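Local coordinates for RmpA (Streptococcus mutans, PDB 3BJV), which probably serves as the cytoplasmic IIA phosphotransfer component of a phosphoenolpyruvate-dependent system that phosphorylates ascorbate as it is taken up, at residues 17-21 / 22-26; 29-32 / 33-37. All coordinates share one frame; numbering follows the deposited sequence.

Contact 1: 17-21 / 22-26; sequences LTAKD and WKEAV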
loop_
_atom_site.group_PDB
_atom_site.type_symbol
_atom_site.label_atom_id
_atom_site.label_comp_id
_atom_site.label_asym_id
_atom_site.label_seq_id
_atom_site.Cartn_x
_atom_site.Cartn_y
_atom_site.Cartn_z
ATOM N N LEU A 17 26.227 -1.020 0.233
ATOM C CA LEU A 17 26.531 -2.103 -0.676
ATOM C C LEU A 17 26.598 -1.597 -2.092
ATOM O O LEU A 17 26.031 -0.582 -2.404
ATOM C CB LEU A 17 25.495 -3.242 -0.533
ATOM C CG LEU A 17 25.351 -3.875 0.873
ATOM C CD1 LEU A 17 24.546 -5.160 0.782
ATOM C CD2 LEU A 17 26.727 -4.161 1.500
ATOM N N THR A 18 27.292 -2.326 -2.944
ATOM C CA THR A 18 27.442 -1.952 -4.341
ATOM C C THR A 18 26.780 -3.046 -5.213
ATOM O O THR A 18 27.081 -4.227 -5.038
ATOM C CB THR A 18 28.960 -1.759 -4.717
ATOM O OG1 THR A 18 29.524 -0.746 -3.862
ATOM C CG2 THR A 18 29.135 -1.297 -6.174
ATOM N N ALA A 19 25.901 -2.627 -6.139
ATOM C CA ALA A 19 25.228 -3.514 -7.061
ATOM C C ALA A 19 25.461 -2.956 -8.449
ATOM O O ALA A 19 25.420 -1.750 -8.633
ATOM C CB ALA A 19 23.731 -3.553 -6.758
ATOM N N LYS A 20 25.687 -3.813 -9.446
ATOM C CA LYS A 20 25.922 -3.297 -10.790
ATOM C C LYS A 20 24.612 -3.107 -11.488
ATOM O O LYS A 20 24.504 -2.296 -12.411
ATOM C CB LYS A 20 26.830 -4.229 -11.610
ATOM C CG LYS A 20 28.328 -3.994 -11.324
ATOM C CD LYS A 20 29.194 -5.186 -11.737
ATOM C CE LYS A 20 30.675 -4.829 -11.673
ATOM N NZ LYS A 20 31.468 -6.049 -11.940
ATOM N N ASP A 21 23.600 -3.862 -11.071
ATOM C CA ASP A 21 22.337 -3.755 -11.805
ATOM C C ASP A 21 21.179 -4.063 -10.889
ATOM O O ASP A 21 21.374 -4.364 -9.689
ATOM C CB ASP A 21 22.358 -4.689 -13.052
ATOM C CG ASP A 21 22.478 -6.152 -12.675
ATOM O OD1 ASP A 21 21.901 -6.599 -11.661
ATOM O OD2 ASP A 21 23.155 -6.891 -13.376
ATOM N N TRP A 22 19.987 -4.018 -11.453
ATOM C CA TRP A 22 18.797 -4.200 -10.687
ATOM C C TRP A 22 18.623 -5.608 -10.108
ATOM O O TRP A 22 18.089 -5.754 -8.976
ATOM C CB TRP A 22 17.564 -3.727 -11.453
ATOM C CG TRP A 22 17.070 -4.620 -12.550
ATOM C CD1 TRP A 22 17.354 -4.507 -13.884
ATOM C CD2 TRP A 22 16.195 -5.776 -12.417
ATOM N NE1 TRP A 22 16.732 -5.520 -14.581
ATOM C CE2 TRP A 22 16.009 -6.304 -13.722
ATOM C CE3 TRP A 22 15.551 -6.403 -11.326
ATOM C CZ2 TRP A 22 15.179 -7.419 -13.982
ATOM C CZ3 TRP A 22 14.756 -7.523 -11.579
ATOM C CH2 TRP A 22 14.603 -8.039 -12.911
ATOM N N LYS A 23 19.094 -6.625 -10.839
ATOM C CA LYS A 23 18.920 -8.026 -10.410
ATOM C C LYS A 23 19.817 -8.296 -9.213
ATOM O O LYS A 23 19.409 -8.988 -8.300
ATOM C CB LYS A 23 19.257 -9.024 -11.517
ATOM C CG LYS A 23 18.418 -8.879 -12.794
ATOM C CD LYS A 23 18.530 -10.115 -13.648
ATOM C CE LYS A 23 17.614 -10.055 -14.883
ATOM N NZ LYS A 23 18.408 -9.656 -16.102
ATOM N N GLU A 24 21.026 -7.745 -9.248
ATOM C CA GLU A 24 21.918 -7.789 -8.114
ATOM C C GLU A 24 21.380 -7.031 -6.898
ATOM O O GLU A 24 21.454 -7.523 -5.775
ATOM C CB GLU A 24 23.309 -7.278 -8.423
ATOM C CG GLU A 24 24.109 -7.201 -7.124
ATOM C CD GLU A 24 25.529 -7.671 -7.273
ATOM O OE1 GLU A 24 26.270 -7.031 -8.078
ATOM O OE2 GLU A 24 25.882 -8.680 -6.572
ATOM N N ALA A 25 20.851 -5.845 -7.122
ATOM C CA ALA A 25 20.284 -5.024 -6.044
ATOM C C ALA A 25 19.191 -5.848 -5.337
ATOM O O ALA A 25 19.139 -5.952 -4.127
ATOM C CB ALA A 25 19.731 -3.722 -6.636
ATOM N N VAL A 26 18.349 -6.470 -6.145
ATOM C CA VAL A 26 17.278 -7.317 -5.653
ATOM C C VAL A 26 17.835 -8.528 -4.899
ATOM O O VAL A 26 17.367 -8.835 -3.826
ATOM C CB VAL A 26 16.298 -7.704 -6.797
ATOM C CG1 VAL A 26 15.328 -8.800 -6.347
ATOM C CG2 VAL A 26 15.555 -6.471 -7.225
#
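An N-cap opens helix 22-36: Asp21 turns its carboxylate back onto the first turn, and OD1 accepts the backbone N-H of Glu24. This capping bond is short (Asp21 OD1 to Glu24 N 2.8 Å, 175° at the hydrogen); the N-H points almost straight at OD1, in line with its bond to CG. Asp21 CG lies between the backbone N and the carbonyl carbon (chi1 63°), which brings OD1 over the helix start. The backbone carbonyl of the same residue begins the helical ladder, Asp21 O taking a bond from Ala25 N at 3.0 Å. Beside the cap the incoming loop rests on the helix through Ala19, whose methyl CB sits 3.7 Å from Glu24 CG and 4.0 Å from Ala25 CB. A trans first torsion (chi1 173°) lays the stem of Glu24 alongside Ala19; the carboxylate beyond pairs through OE2 with Lys27. Within the first turn itself, Lys23 CG lies 3.6 Å above the plane of the Trp22 indole, over its centre. The loop thus joins strand 13-17 to helix 22-36, with Ala19 and Ala25 both touching Val89 of strand 88-90 while Trp22 packs on helix 42-54 and Phe91.

Contact 2: 29-32 / 33-37; sequences SVTP and LIESG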
loop_
_atom_site.group_PDB
_atom_site.type_symbol
_atom_site.label_atom_id
_atom_site.label_comp_id
_atom_site.label_asym_id
_atom_site.label_seq_id
_atom_site.Cartn_x
_atom_site.Cartn_y
_atom_site.Cartn_z
ATOM N N SER A 29 18.861 -7.646 -1.378
ATOM C CA SER A 29 17.846 -7.276 -0.399
ATOM C C SER A 29 17.109 -8.494 0.192
ATOM O O SER A 29 16.507 -8.445 1.249
ATOM C CB SER A 29 16.898 -6.176 -0.955
ATOM O OG SER A 29 16.022 -6.654 -1.966
ATOM N N VAL A 30 17.193 -9.612 -0.491
ATOM C CA VAL A 30 16.381 -10.779 -0.128
ATOM C C VAL A 30 17.231 -11.836 0.577
ATOM O O VAL A 30 16.728 -12.649 1.344
ATOM C CB VAL A 30 15.735 -11.379 -1.413
ATOM C CG1 VAL A 30 15.243 -12.809 -1.157
ATOM C CG2 VAL A 30 14.609 -10.440 -1.905
ATOM N N THR A 31 18.520 -11.823 0.258
ATOM C CA THR A 31 19.474 -12.750 0.794
ATOM C C THR A 31 19.442 -12.756 2.315
ATOM O O THR A 31 19.381 -13.804 2.913
ATOM C CB THR A 31 20.865 -12.405 0.259
ATOM O OG1 THR A 31 21.055 -13.116 -0.960
ATOM C CG2 THR A 31 21.944 -12.811 1.278
ATOM N N PRO A 32 19.478 -11.581 2.961
ATOM C CA PRO A 32 19.395 -11.648 4.436
ATOM C C PRO A 32 18.222 -12.461 5.004
ATOM O O PRO A 32 18.393 -13.097 6.043
ATOM C CB PRO A 32 19.354 -10.166 4.870
ATOM C CG PRO A 32 19.923 -9.404 3.720
ATOM C CD PRO A 32 19.644 -10.201 2.460
ATOM N N LEU A 33 17.073 -12.438 4.321
ATOM C CA LEU A 33 15.856 -13.167 4.681
ATOM C C LEU A 33 15.846 -14.671 4.320
ATOM O O LEU A 33 15.159 -15.473 4.962
ATOM C CB LEU A 33 14.652 -12.535 3.974
ATOM C CG LEU A 33 14.406 -11.076 4.269
ATOM C CD1 LEU A 33 13.143 -10.587 3.514
ATOM C CD2 LEU A 33 14.302 -10.912 5.779
ATOM N N ILE A 34 16.547 -15.041 3.258
ATOM C CA ILE A 34 16.875 -16.435 3.037
ATOM C C ILE A 34 17.788 -16.942 4.208
ATOM O O ILE A 34 17.514 -17.985 4.792
ATOM C CB ILE A 34 17.594 -16.634 1.729
ATOM C CG1 ILE A 34 16.682 -16.287 0.561
ATOM C CG2 ILE A 34 18.044 -18.026 1.651
ATOM C CD1 ILE A 34 17.456 -15.882 -0.693
ATOM N N GLU A 35 18.848 -16.209 4.552
ATOM C CA GLU A 35 19.703 -16.660 5.638
ATOM C C GLU A 35 18.961 -16.838 6.974
ATOM O O GLU A 35 19.148 -17.819 7.669
ATOM C CB GLU A 35 20.904 -15.750 5.788
ATOM C CG GLU A 35 21.801 -15.761 4.576
ATOM C CD GLU A 35 22.674 -14.520 4.485
ATOM O OE1 GLU A 35 22.592 -13.612 5.352
ATOM O OE2 GLU A 35 23.476 -14.457 3.531
ATOM N N SER A 36 18.077 -15.918 7.326
ATOM C CA SER A 36 17.325 -16.126 8.534
ATOM C C SER A 36 16.248 -17.175 8.447
ATOM O O SER A 36 15.725 -17.543 9.484
ATOM C CB SER A 36 16.743 -14.809 9.038
ATOM O OG SER A 36 15.771 -14.338 8.159
ATOM N N GLY A 37 15.888 -17.648 7.250
ATOM C CA GLY A 37 14.726 -18.553 7.119
ATOM C C GLY A 37 13.349 -17.864 7.074
ATOM O O GLY A 37 12.320 -18.521 7.100
#
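Backbone bonds link Val30-Pro32 to Leu33-Ser36 in the closing turns of helix 22-36. Ile34 N, Glu35 N and Ser36 N donate to Val30 O, Thr31 O and Pro32 O in regular i to i+4 order. The Glu35 N to Thr31 O bond, 3.0 Å long, is nearly straight at 173°. Val30 O also takes a weak bond from Leu33 N, and Leu33 CB rests on the same carbonyl, 3.4 Å from Val30 O. Pro32 has no N-H to give to the preceding turn, and the helix is kinked there. At the end a Schellman motif stops the helix: Gly37 has positive phi (82°), two bonds run back into the last turn, and Gly37 N bonds to Ile34 O at 3.0 Å.

Apolar packing runs one turn along the helix, where Val30 and Ile34 cross obliquely with Val30 CG1 3.8 Å from Ile34 CD1. The Leu33 side chain continues to Ala79 and Val39.

Among the polar side chains, Glu35 runs back over Thr31, its OE2 3.2 Å from the methyl Thr31 CG2. With Thr31 OG1 at chi1 -89°, where it bonds to Lys27 O, that methyl falls roughly anti to the backbone N and faces Glu35. Glu35 OE1 makes a salt bridge with Arg14, and Ser36 OG bonds to Asn10.

The carboxylate therefore meets only the methyl of the Thr31 side chain, not its hydroxyl, and finds its charge partner in Arg14, whereas the local cohesion rests on main-chain bonds and aliphatic contact.

Overall arrangement
Contacts 1 and 2 mark the two ends of helix 22-36, in series along the chain with centres about 15 Å apart. Both are partly buried, but contact 1 has more exposed residues, whereas contact 2 joins buried Val30, Pro32 and Leu33 to a more open side at Glu35. The chemistry follows the position: a side-chain cap at the start in 17-21 / 22-26, against main-chain bonding and a positive-phi turn at the end in 29-32 / 33-37. Their surroundings differ too. The start packs near strand 88-90 and helix 42-54; the end faces strand 79-85, with a salt bridge to strand 13-17.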